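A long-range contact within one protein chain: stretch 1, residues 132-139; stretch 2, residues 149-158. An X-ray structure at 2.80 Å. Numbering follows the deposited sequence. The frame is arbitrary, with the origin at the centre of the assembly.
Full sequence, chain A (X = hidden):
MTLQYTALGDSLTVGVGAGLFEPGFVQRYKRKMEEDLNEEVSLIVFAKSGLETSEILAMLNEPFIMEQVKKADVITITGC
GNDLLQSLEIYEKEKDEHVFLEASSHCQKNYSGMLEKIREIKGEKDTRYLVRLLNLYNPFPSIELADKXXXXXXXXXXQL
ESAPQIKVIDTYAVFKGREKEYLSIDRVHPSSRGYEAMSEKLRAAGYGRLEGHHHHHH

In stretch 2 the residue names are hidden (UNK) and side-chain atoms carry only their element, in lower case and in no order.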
# COMPACT_ATOMS: atom_id res chain seq x y z
N ARG A 132 -6.56 27.39 7.00
CA ARG A 132 -7.73 27.07 6.19
C ARG A 132 -8.19 25.67 6.58
O ARG A 132 -7.56 24.68 6.20
CB ARG A 132 -7.42 27.15 4.70
CG ARG A 132 -7.57 28.53 4.07
CD ARG A 132 -6.39 29.44 4.38
NE ARG A 132 -6.50 30.71 3.68
CZ ARG A 132 -6.99 31.83 4.22
NH1 ARG A 132 -7.41 31.82 5.47
NH2 ARG A 132 -7.04 32.94 3.51
N LEU A 133 -9.27 25.59 7.34
CA LEU A 133 -9.85 24.31 7.74
C LEU A 133 -11.10 24.04 6.92
O LEU A 133 -11.93 24.93 6.72
CB LEU A 133 -10.17 24.29 9.24
CG LEU A 133 -11.04 25.42 9.81
CD1 LEU A 133 -12.49 24.97 9.92
CD2 LEU A 133 -10.50 25.87 11.16
N LEU A 134 -11.22 22.81 6.43
CA LEU A 134 -12.29 22.42 5.52
C LEU A 134 -13.40 21.73 6.28
O LEU A 134 -13.15 20.88 7.14
CB LEU A 134 -11.76 21.50 4.42
CG LEU A 134 -10.55 22.00 3.63
CD1 LEU A 134 -9.24 21.52 4.26
CD2 LEU A 134 -10.64 21.56 2.18
N ASN A 135 -14.64 22.10 5.97
CA ASN A 135 -15.78 21.46 6.62
C ASN A 135 -16.06 20.11 5.97
O ASN A 135 -15.33 19.64 5.09
CB ASN A 135 -17.00 22.38 6.59
CG ASN A 135 -17.45 22.75 5.18
OD1 ASN A 135 -17.16 22.06 4.21
ND2 ASN A 135 -18.17 23.86 5.08
N LEU A 136 -17.15 19.48 6.40
CA LEU A 136 -17.49 18.14 5.94
C LEU A 136 -18.48 18.22 4.78
O LEU A 136 -19.41 19.03 4.78
CB LEU A 136 -18.09 17.32 7.08
CG LEU A 136 -17.19 17.09 8.30
CD1 LEU A 136 -17.94 16.30 9.36
CD2 LEU A 136 -15.92 16.37 7.89
N TYR A 137 -18.26 17.36 3.79
CA TYR A 137 -19.22 17.16 2.72
C TYR A 137 -20.10 15.95 3.04
O TYR A 137 -19.75 15.10 3.87
CB TYR A 137 -18.51 16.96 1.38
CG TYR A 137 -17.55 15.79 1.34
CD1 TYR A 137 -17.99 14.51 1.03
CD2 TYR A 137 -16.20 15.97 1.62
CE1 TYR A 137 -17.11 13.44 1.00
CE2 TYR A 137 -15.32 14.91 1.59
CZ TYR A 137 -15.78 13.64 1.28
OH TYR A 137 -14.90 12.58 1.24
N ASN A 138 -21.25 15.88 2.37
CA ASN A 138 -22.17 14.78 2.59
C ASN A 138 -22.02 13.76 1.47
O ASN A 138 -22.52 13.98 0.36
CB ASN A 138 -23.62 15.28 2.66
CG ASN A 138 -24.61 14.17 2.90
OD1 ASN A 138 -24.27 13.12 3.44
ND2 ASN A 138 -25.86 14.39 2.49
N PRO A 139 -21.33 12.63 1.70
CA PRO A 139 -21.18 11.64 0.63
C PRO A 139 -22.45 10.85 0.34
O PRO A 139 -22.51 10.17 -0.69
CB PRO A 139 -20.07 10.73 1.15
CG PRO A 139 -20.21 10.80 2.64
CD PRO A 139 -20.68 12.21 2.95
N UNK A 149 -27.22 16.23 9.70
CA UNK A 149 -26.13 16.15 10.67
C UNK A 149 -24.93 16.97 10.22
O UNK A 149 -24.36 17.73 11.01
c UNK A 149 -25.68 11.50 11.76
c UNK A 149 -27.49 14.49 12.72
c UNK A 149 -26.45 12.57 12.24
c UNK A 149 -26.54 13.96 11.91
c UNK A 149 -25.86 10.25 12.32
c UNK A 149 -26.80 10.04 13.34
c UNK A 149 -27.57 11.06 13.82
c UNK A 149 -25.73 14.68 10.87
c UNK A 149 -27.39 12.32 13.26
n UNK A 149 -28.01 13.51 13.54
N UNK A 150 -24.55 16.84 8.95
CA UNK A 150 -23.35 17.51 8.46
C UNK A 150 -23.60 19.01 8.31
O UNK A 150 -22.69 19.82 8.54
c UNK A 150 -21.98 14.66 6.21
c UNK A 150 -22.89 16.85 7.15
c UNK A 150 -21.76 17.64 6.50
c UNK A 150 -22.46 15.41 7.42
N UNK A 151 -24.82 19.40 7.94
CA UNK A 151 -25.13 20.82 7.85
C UNK A 151 -25.05 21.49 9.22
O UNK A 151 -24.58 22.63 9.34
o UNK A 151 -26.59 20.48 5.94
c UNK A 151 -26.52 21.03 7.25
N UNK A 152 -25.49 20.79 10.27
CA UNK A 152 -25.42 21.36 11.60
C UNK A 152 -23.99 21.51 12.09
O UNK A 152 -23.65 22.50 12.75
N UNK A 153 -23.14 20.53 11.78
CA UNK A 153 -21.74 20.63 12.15
C UNK A 153 -21.04 21.76 11.40
O UNK A 153 -20.11 22.37 11.93
c UNK A 153 -21.03 19.30 11.89
c UNK A 153 -19.54 19.37 12.05
c UNK A 153 -18.95 19.29 13.30
c UNK A 153 -17.57 19.35 13.44
c UNK A 153 -16.77 19.48 12.32
c UNK A 153 -18.72 19.50 10.94
c UNK A 153 -17.34 19.56 11.07
N UNK A 154 -21.49 22.06 10.18
CA UNK A 154 -20.82 23.07 9.37
C UNK A 154 -21.18 24.49 9.81
O UNK A 154 -20.33 25.38 9.80
c UNK A 154 -20.39 21.69 7.29
c UNK A 154 -21.15 22.86 7.89
o UNK A 154 -19.64 21.00 7.98
n UNK A 154 -20.59 21.46 6.00
N UNK A 155 -22.44 24.72 10.18
CA UNK A 155 -22.81 26.05 10.66
C UNK A 155 -22.20 26.33 12.03
O UNK A 155 -21.85 27.48 12.32
c UNK A 155 -25.06 25.26 11.66
c UNK A 155 -24.34 26.20 10.70
n UNK A 155 -27.24 26.02 14.36
c UNK A 155 -27.57 24.86 13.82
n UNK A 155 -28.22 23.96 14.54
c UNK A 155 -26.56 25.52 11.67
n UNK A 155 -27.27 24.59 12.55
N UNK A 156 -22.06 25.31 12.87
CA UNK A 156 -21.34 25.47 14.12
C UNK A 156 -19.83 25.60 13.91
O UNK A 156 -19.14 26.17 14.75
c UNK A 156 -23.04 24.27 15.58
c UNK A 156 -23.92 25.27 15.81
c UNK A 156 -21.63 24.30 15.06
n UNK A 156 -25.07 24.70 16.29
c UNK A 156 -24.90 23.39 16.35
n UNK A 156 -23.68 23.11 15.93
N UNK A 157 -19.32 25.08 12.79
CA UNK A 157 -17.90 25.20 12.49
C UNK A 157 -17.55 26.58 11.96
O UNK A 157 -16.42 27.05 12.16
c UNK A 157 -15.27 23.44 12.47
c UNK A 157 -15.73 23.04 10.04
c UNK A 157 -17.48 24.12 11.49
c UNK A 157 -15.98 23.96 11.23
N UNK A 158 -18.49 27.24 11.29
CA UNK A 158 -18.25 28.58 10.77
C UNK A 158 -18.08 29.61 11.88
O UNK A 158 -17.62 30.72 11.61
c UNK A 158 -20.25 30.58 8.08
c UNK A 158 -19.39 29.00 9.84
n UNK A 158 -21.10 32.33 6.51
c UNK A 158 -19.89 31.75 7.16
c UNK A 158 -19.03 30.11 8.86

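Position 149 carries one carbon followed by fused five- and six-membered rings of eight carbons and one nitrogen, which only tryptophan has. The side chain of Trp-149 is out of reach of stretch 1, and even its backbone O lies 6.8 Å from Leu-136 CD1, so the residue takes no part in the contact.

Position 150 has four carbons, forked at the first, with one arm two carbons long: isoleucine. The short arm of Ile-150, CG2, lies 3.2 Å from Leu-136 O and 3.7 Å from Leu-136 CB. The long arm ends in CD1, 3.3 Å from Tyr-137 O and 3.6 Å from Asn-138 CA, so the side chain packs along the backbone of the loop.

Position 151 shows one carbon and one oxygen, a serine; its CA-to-CB bond points away from stretch 1. Position 152 has no side-chain atoms and is glycine. An ideal CB there would find nothing of stretch 1 within 5.5 Å, so this contact does not demand the absence of a side chain.

At position 153 one carbon leads to a ring of six carbons with no hydroxyl oxygen, hence phenylalanine. Phe-153 CD2 sits 3.7 Å from Leu-136 CD1, which approaches the ring obliquely.

Position 154 has two carbons, the second bearing one oxygen and one nitrogen. These atoms fit asparagine, and the polar pair meets both backbone polar groups of Leu-136. Asn-154 ND2 donates to Leu-136 O at 3.0 Å with an angle of 171°, while Leu-136 N donates to Asn-154 OD1 at 3.3 Å and 160°, a weak bond.

Position 155 runs through three carbons and a nitrogen to a carbon with two further nitrogens: arginine, exposed and beyond reach. Position 156 has one carbon and a five-membered ring of three carbons and two nitrogens, a histidine, likewise out of reach.

Position 157 has four carbons forked at the second, which identifies leucine. Leu-157 CD2 lies 3.8 Å from Leu-133 CD1 and 3.7 Å from Asn-135 CB. Position 158 has four carbons in a row ending in nitrogen; this is lysine, whose end leads away from stretch 1.

The contact therefore uses positions 150, 153, 154 and 157, whose spacing of three and four brings them to one side of the helix. The backbone bond from Leu-157 N to Phe-153 O, 3.0 Å but weak, belongs to that helical pattern. Ile-150, Phe-153 and Leu-157 supply apolar packing, and Asn-154 satisfies the backbone of Leu-136 where the strand has given way to loop. Together the stretches bury 414 Å², counting both sides.

Stretch 2, residues 149-158: WISGFNRHLK
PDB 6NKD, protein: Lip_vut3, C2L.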